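PDB 1L1E: cyclopropane mycolic acid synthase 3 from Mycobacterium tuberculosis, which probably converts a double bond of alpha mycolic acids into a cyclopropane ring, using a methylene group from S-adenosyl-L-methionine. Local coordinates for residues D21-R24 against L25-P29; V103-M106 against F107-D111. One frame throughout, in Å; residues are numbered along the deposited sequence.

Both contacts are local ones, each within a continuous run of chain, and they come in series: 21-29 first, 103-111 later. Their centres lie 20 Å apart and their nearest atoms about 7 Å, so they do not touch. Contact 1 is the way out of helix 20-23, the first helix of the model, packed on helices 229-245 and 247-253. Contact 2 is the end of helix 97-109 and its exit; that helix links strands 89-94 and 116-120 at one border of the mixed seven-stranded sheet of a Rossmann-like methyltransferase. The side chains of Leu27 and Val103 lie about 7 and 8 Å from the bound S-adenosyl-L-homocysteine, which places both contacts near the pocket rather than against the ligand.

Contact 1: D21-R24 against L25-P29; sequences DFFR and LFLDP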
ATOM      1  N   ASP A  21       0.691 -14.921 -11.856  1.00 30.69           N
ATOM      2  CA  ASP A  21       0.408 -14.743 -13.266  1.00 31.66           C
ATOM      3  C   ASP A  21      -0.988 -14.143 -13.399  1.00 30.62           C
ATOM      4  O   ASP A  21      -1.353 -13.623 -14.452  1.00 30.73           O
ATOM      5  CB  ASP A  21       0.506 -16.080 -13.994  1.00 36.09           C
ATOM      6  CG  ASP A  21       1.346 -15.992 -15.262  1.00 41.43           C
ATOM      7  OD1 ASP A  21       2.486 -15.465 -15.188  1.00 43.96           O
ATOM      8  OD2 ASP A  21       0.866 -16.452 -16.326  1.00 43.60           O
ATOM      9  N   PHE A  22      -1.760 -14.213 -12.315  1.00 28.83           N
ATOM     10  CA  PHE A  22      -3.098 -13.644 -12.299  1.00 25.89           C
ATOM     11  C   PHE A  22      -2.944 -12.141 -12.107  1.00 25.51           C
ATOM     12  O   PHE A  22      -3.540 -11.347 -12.837  1.00 25.70           O
ATOM     13  CB  PHE A  22      -3.928 -14.216 -11.151  1.00 26.35           C
ATOM     14  CG  PHE A  22      -5.364 -13.772 -11.172  1.00 27.35           C
ATOM     15  CD1 PHE A  22      -6.272 -14.355 -12.059  1.00 29.69           C
ATOM     16  CD2 PHE A  22      -5.799 -12.746 -10.348  1.00 28.75           C
ATOM     17  CE1 PHE A  22      -7.587 -13.920 -12.121  1.00 29.15           C
ATOM     18  CE2 PHE A  22      -7.117 -12.298 -10.401  1.00 29.41           C
ATOM     19  CZ  PHE A  22      -8.013 -12.888 -11.292  1.00 30.84           C
ATOM     20  N   PHE A  23      -2.138 -11.753 -11.121  1.00 22.60           N
ATOM     21  CA  PHE A  23      -1.910 -10.335 -10.856  1.00 24.58           C
ATOM     22  C   PHE A  23      -1.270  -9.639 -12.045  1.00 24.50           C
ATOM     23  O   PHE A  23      -1.608  -8.498 -12.369  1.00 24.83           O
ATOM     24  CB  PHE A  23      -1.017 -10.139  -9.634  1.00 25.63           C
ATOM     25  CG  PHE A  23      -1.682 -10.488  -8.336  1.00 27.47           C
ATOM     26  CD1 PHE A  23      -1.379 -11.678  -7.681  1.00 24.72           C
ATOM     27  CD2 PHE A  23      -2.622  -9.627  -7.772  1.00 29.43           C
ATOM     28  CE1 PHE A  23      -1.999 -12.004  -6.490  1.00 27.20           C
ATOM     29  CE2 PHE A  23      -3.251  -9.949  -6.571  1.00 30.13           C
ATOM     30  CZ  PHE A  23      -2.937 -11.142  -5.932  1.00 30.20           C
ATOM     31  N   ARG A  24      -0.348 -10.318 -12.710  1.00 25.32           N
ATOM     32  CA  ARG A  24       0.309  -9.707 -13.854  1.00 26.13           C
ATOM     33  C   ARG A  24      -0.674  -9.376 -14.981  1.00 27.43           C
ATOM     34  O   ARG A  24      -0.328  -8.662 -15.930  1.00 25.12           O
ATOM     35  CB  ARG A  24       1.435 -10.610 -14.356  1.00 27.98           C
ATOM     36  CG  ARG A  24       2.645 -10.637 -13.437  1.00 28.38           C
ATOM     37  CD  ARG A  24       3.791 -11.413 -14.073  1.00 34.07           C
ATOM     38  NE  ARG A  24       4.196 -10.798 -15.339  1.00 39.77           N
ATOM     39  CZ  ARG A  24       4.969 -11.384 -16.248  1.00 42.48           C
ATOM     40  NH1 ARG A  24       5.430 -12.611 -16.040  1.00 43.56           N
ATOM     41  NH2 ARG A  24       5.279 -10.743 -17.368  1.00 44.22           N
ATOM     42  N   LEU A  25      -1.904  -9.879 -14.870  1.00 27.16           N
ATOM     43  CA  LEU A  25      -2.918  -9.601 -15.880  1.00 27.26           C
ATOM     44  C   LEU A  25      -3.537  -8.211 -15.741  1.00 27.29           C
ATOM     45  O   LEU A  25      -4.205  -7.739 -16.664  1.00 28.67           O
ATOM     46  CB  LEU A  25      -4.027 -10.662 -15.855  1.00 26.53           C
ATOM     47  CG  LEU A  25      -3.619 -12.055 -16.359  1.00 27.30           C
ATOM     48  CD1 LEU A  25      -4.822 -12.984 -16.292  1.00 26.65           C
ATOM     49  CD2 LEU A  25      -3.082 -11.962 -17.787  1.00 26.27           C
ATOM     50  N   PHE A  26      -3.350  -7.556 -14.596  1.00 26.43           N
ATOM     51  CA  PHE A  26      -3.906  -6.213 -14.444  1.00 25.14           C
ATOM     52  C   PHE A  26      -2.959  -5.179 -13.841  1.00 25.11           C
ATOM     53  O   PHE A  26      -3.094  -3.986 -14.108  1.00 23.50           O
ATOM     54  CB  PHE A  26      -5.261  -6.250 -13.699  1.00 22.70           C
ATOM     55  CG  PHE A  26      -5.182  -6.674 -12.255  1.00 23.59           C
ATOM     56  CD1 PHE A  26      -4.894  -5.748 -11.260  1.00 22.08           C
ATOM     57  CD2 PHE A  26      -5.442  -7.993 -11.888  1.00 23.48           C
ATOM     58  CE1 PHE A  26      -4.870  -6.124  -9.919  1.00 23.18           C
ATOM     59  CE2 PHE A  26      -5.420  -8.381 -10.552  1.00 23.50           C
ATOM     60  CZ  PHE A  26      -5.133  -7.442  -9.567  1.00 27.14           C
ATOM     61  N   LEU A  27      -1.978  -5.619 -13.058  1.00 25.11           N
ATOM     62  CA  LEU A  27      -1.024  -4.665 -12.486  1.00 24.90           C
ATOM     63  C   LEU A  27      -0.085  -4.164 -13.592  1.00 25.86           C
ATOM     64  O   LEU A  27       0.068  -4.810 -14.629  1.00 25.68           O
ATOM     65  CB  LEU A  27      -0.196  -5.329 -11.378  1.00 23.93           C
ATOM     66  CG  LEU A  27      -0.952  -5.957 -10.199  1.00 23.19           C
ATOM     67  CD1 LEU A  27       0.032  -6.577  -9.224  1.00 22.72           C
ATOM     68  CD2 LEU A  27      -1.784  -4.900  -9.512  1.00 21.02           C
ATOM     69  N   ASP A  28       0.532  -3.008 -13.380  1.00 24.85           N
ATOM     70  CA  ASP A  28       1.467  -2.471 -14.361  1.00 25.88           C
ATOM     71  C   ASP A  28       2.733  -3.354 -14.301  1.00 26.66           C
ATOM     72  O   ASP A  28       2.819  -4.246 -13.461  1.00 25.37           O
ATOM     73  CB  ASP A  28       1.805  -1.019 -14.011  1.00 25.26           C
ATOM     74  CG  ASP A  28       2.674  -0.911 -12.784  1.00 25.58           C
ATOM     75  OD1 ASP A  28       2.199  -1.243 -11.673  1.00 25.76           O
ATOM     76  OD2 ASP A  28       3.842  -0.496 -12.936  1.00 24.64           O
ATOM     77  N   PRO A  29       3.722  -3.120 -15.188  1.00 26.67           N
ATOM     78  CA  PRO A  29       4.961  -3.907 -15.214  1.00 28.52           C
ATOM     79  C   PRO A  29       5.742  -4.000 -13.903  1.00 28.47           C
ATOM     80  O   PRO A  29       6.321  -5.038 -13.598  1.00 29.75           O
ATOM     81  CB  PRO A  29       5.770  -3.236 -16.321  1.00 28.58           C
ATOM     82  CG  PRO A  29       4.705  -2.817 -17.279  1.00 28.43           C
ATOM     83  CD  PRO A  29       3.679  -2.202 -16.338  1.00 31.05           C
TER
HETATM   84  O   HOH W   1       2.046  -6.968 -15.056  1.00 37.45           O
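Phe23 O is the acceptor that organises this turn. It takes two backbone donors, Leu27 N and Phe26 N, each 3.0 Å from Phe23 O. The Leu27 bond is nearly straight and runs almost along the C=O axis; Phe26 N sits well above the carbonyl plane, 48° out of it. One residue earlier, Phe22 O receives Leu25 N at 3.0 Å, again from above the plane. Water 1 lies 3.0 Å from both Arg24 O and Leu27 O, placed to donate to each, though it has more acceptors in reach than protons. The consecutive i to i+3 bonds, from Phe22 O and Phe23 O, are 3-10-type turns that end helix 20-23 and lead the chain toward Tyr33 and Ser34, a pair that probably binds S-adenosyl-L-methionine as in relatives. Leu25 CG rests 3.4 Å from Asp21 O, and its side chain packs on Gln249 and Ala250 of helix 247-253. Phe26 has CG between its backbone N and carbonyl carbon (chi1 67°), which swings its ring back beside that of Phe23, with Phe26 CZ 3.8 Å from Phe23 CD2, and lays one face over Phe23 O. Leu27 CD1 reaches Phe23 CB at 3.7 Å. Trp75 meets the Phe23 ring, while Trp239 packs edge-to-face with Phe26. The Asp28 carboxylate is held at both oxygens: OD1 accepts from Thr32 N, and OD2 is hydrogen-bonded to Thr30 OG1.

Contact 2: V103-M106 against F107-D111; sequences VQKM and FDQMD
Val103 meets Phe107 one helical turn on, where its CG1 methyl stands over the ring face in a CH-pi contact, 3.7 Å from the centroid of the Phe107 ring and 17° off the normal. CG1 gets there by lying anti to the Val103 backbone N (chi1 174°). Val103 O takes Phe107 N at 2.8 Å and itself lies over one face of the Phe107 ring. Val118 and Met79 touch both residues, so this side of helix 97-109 packs against both strand 116-120 and helix 77-86, within the beta-alpha-beta unit that runs from strand 89-94 to strand 116-120. Gln104 O accepts Asp108 N at 2.8 Å, and the Gln104 side chain crosses that of Asp108. Lys105 is extended, and its CE methylene lies 3.4 Å from Gln109 OE1; the helical bond from Gln109 N to Lys105 O is weak. At Met106 O the bonding pattern changes, and the helix ends after Gln109. Met106 O accepts Gln109 N at 3.1 Å and, weakly, Met110 N, while water 2 donates to the same oxygen at 2.8 Å. Met110 is the first residue off helical angles; its chain crosses that of Met106, with the Met110 CE methyl against Met106 CG. The last turn thus moves from i+4 toward i+3 bonding, and Met106 O, with the i+3 donor Gln109 N, the weak i+4 donor Met110 N and water 2, is consistent with a helix end reached by solvent.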
ATOM      1  N   VAL A 103      11.274 -10.907  -5.167  1.00 20.45           N
ATOM      2  CA  VAL A 103      12.148  -9.792  -4.790  1.00 21.28           C
ATOM      3  C   VAL A 103      13.616 -10.210  -4.608  1.00 20.96           C
ATOM      4  O   VAL A 103      14.513  -9.441  -4.909  1.00 21.03           O
ATOM      5  CB  VAL A 103      11.673  -9.094  -3.491  1.00 19.00           C
ATOM      6  CG1 VAL A 103      12.691  -8.052  -3.056  1.00 17.75           C
ATOM      7  CG2 VAL A 103      10.307  -8.420  -3.725  1.00 18.74           C
ATOM      8  N   GLN A 104      13.858 -11.413  -4.100  1.00 21.99           N
ATOM      9  CA  GLN A 104      15.233 -11.863  -3.895  1.00 24.15           C
ATOM     10  C   GLN A 104      15.882 -12.081  -5.260  1.00 23.78           C
ATOM     11  O   GLN A 104      17.028 -11.701  -5.473  1.00 26.76           O
ATOM     12  CB  GLN A 104      15.262 -13.150  -3.065  1.00 24.69           C
ATOM     13  CG  GLN A 104      16.669 -13.691  -2.755  1.00 29.97           C
ATOM     14  CD  GLN A 104      17.496 -12.761  -1.873  1.00 30.67           C
ATOM     15  OE1 GLN A 104      18.448 -12.126  -2.335  1.00 28.84           O
ATOM     16  NE2 GLN A 104      17.134 -12.677  -0.597  1.00 29.46           N
ATOM     17  N   LYS A 105      15.149 -12.692  -6.186  1.00 23.39           N
ATOM     18  CA  LYS A 105      15.679 -12.910  -7.528  1.00 27.40           C
ATOM     19  C   LYS A 105      16.020 -11.544  -8.119  1.00 26.95           C
ATOM     20  O   LYS A 105      17.083 -11.356  -8.720  1.00 27.77           O
ATOM     21  CB  LYS A 105      14.644 -13.617  -8.406  1.00 27.75           C
ATOM     22  CG  LYS A 105      15.086 -13.814  -9.848  1.00 31.59           C
ATOM     23  CD  LYS A 105      14.131 -14.734 -10.598  1.00 35.89           C
ATOM     24  CE  LYS A 105      14.648 -15.058 -11.993  1.00 39.59           C
ATOM     25  NZ  LYS A 105      13.791 -16.064 -12.692  1.00 43.57           N
ATOM     26  N   MET A 106      15.111 -10.592  -7.934  1.00 25.76           N
ATOM     27  CA  MET A 106      15.300  -9.237  -8.428  1.00 25.65           C
ATOM     28  C   MET A 106      16.611  -8.714  -7.858  1.00 25.88           C
ATOM     29  O   MET A 106      17.492  -8.263  -8.600  1.00 27.76           O
ATOM     30  CB  MET A 106      14.139  -8.340  -7.971  1.00 27.15           C
ATOM     31  CG  MET A 106      14.071  -6.988  -8.674  1.00 31.43           C
ATOM     32  SD  MET A 106      13.023  -5.785  -7.825  1.00 37.45           S
ATOM     33  CE  MET A 106      11.976  -5.201  -9.156  1.00 33.25           C
ATOM     34  N   PHE A 107      16.738  -8.780  -6.536  1.00 24.63           N
ATOM     35  CA  PHE A 107      17.939  -8.321  -5.849  1.00 25.34           C
ATOM     36  C   PHE A 107      19.229  -8.980  -6.372  1.00 25.90           C
ATOM     37  O   PHE A 107      20.244  -8.299  -6.552  1.00 26.10           O
ATOM     38  CB  PHE A 107      17.824  -8.582  -4.342  1.00 24.74           C
ATOM     39  CG  PHE A 107      16.949  -7.595  -3.604  1.00 24.88           C
ATOM     40  CD1 PHE A 107      16.616  -7.821  -2.274  1.00 23.07           C
ATOM     41  CD2 PHE A 107      16.478  -6.438  -4.222  1.00 22.51           C
ATOM     42  CE1 PHE A 107      15.831  -6.916  -1.568  1.00 22.84           C
ATOM     43  CE2 PHE A 107      15.691  -5.525  -3.521  1.00 23.85           C
ATOM     44  CZ  PHE A 107      15.368  -5.767  -2.193  1.00 22.20           C
ATOM     45  N   ASP A 108      19.180 -10.295  -6.593  1.00 27.09           N
ATOM     46  CA  ASP A 108      20.333 -11.055  -7.081  1.00 27.84           C
ATOM     47  C   ASP A 108      20.750 -10.671  -8.507  1.00 29.30           C
ATOM     48  O   ASP A 108      21.911 -10.851  -8.891  1.00 28.93           O
ATOM     49  CB  ASP A 108      20.044 -12.564  -7.054  1.00 27.24           C
ATOM     50  CG  ASP A 108      19.843 -13.106  -5.648  1.00 27.37           C
ATOM     51  OD1 ASP A 108      20.375 -12.522  -4.687  1.00 29.29           O
ATOM     52  OD2 ASP A 108      19.164 -14.141  -5.507  1.00 30.49           O
ATOM     53  N   GLN A 109      19.807 -10.151  -9.288  1.00 28.90           N
ATOM     54  CA  GLN A 109      20.089  -9.764 -10.667  1.00 30.91           C
ATOM     55  C   GLN A 109      20.741  -8.393 -10.822  1.00 32.21           C
ATOM     56  O   GLN A 109      21.550  -8.186 -11.730  1.00 32.19           O
ATOM     57  CB  GLN A 109      18.809  -9.811 -11.499  1.00 32.41           C
ATOM     58  CG  GLN A 109      18.308 -11.216 -11.764  1.00 36.52           C
ATOM     59  CD  GLN A 109      16.923 -11.241 -12.391  1.00 36.62           C
ATOM     60  OE1 GLN A 109      16.446 -12.292 -12.806  1.00 40.96           O
ATOM     61  NE2 GLN A 109      16.268 -10.083 -12.451  1.00 39.65           N
ATOM     62  N   MET A 110      20.403  -7.461  -9.938  1.00 29.74           N
ATOM     63  CA  MET A 110      20.969  -6.125 -10.031  1.00 28.28           C
ATOM     64  C   MET A 110      22.345  -6.022  -9.393  1.00 24.44           C
ATOM     65  O   MET A 110      22.734  -6.855  -8.580  1.00 24.49           O
ATOM     66  CB  MET A 110      20.004  -5.086  -9.428  1.00 30.02           C
ATOM     67  CG  MET A 110      19.422  -5.407  -8.056  1.00 33.94           C
ATOM     68  SD  MET A 110      18.051  -4.264  -7.601  1.00 34.70           S
ATOM     69  CE  MET A 110      16.710  -5.060  -8.383  1.00 36.95           C
ATOM     70  N   ASP A 111      23.096  -5.009  -9.797  0.78 24.22           N
ATOM     71  CA  ASP A 111      24.423  -4.788  -9.253  0.78 24.13           C
ATOM     72  C   ASP A 111      24.505  -3.392  -8.668  0.78 22.95           C
ATOM     73  O   ASP A 111      24.241  -2.398  -9.350  0.78 22.09           O
ATOM     74  CB  ASP A 111      25.496  -4.955 -10.329  0.78 26.63           C
ATOM     75  CG  ASP A 111      26.856  -4.482  -9.859  1.00 28.43           C
ATOM     76  OD1 ASP A 111      27.090  -3.255  -9.853  1.00 30.93           O
ATOM     77  OD2 ASP A 111      27.684  -5.328  -9.472  1.00 31.61           O
TER
HETATM   78  O   HOH W   2      17.233  -7.100 -11.101  1.00 35.41           O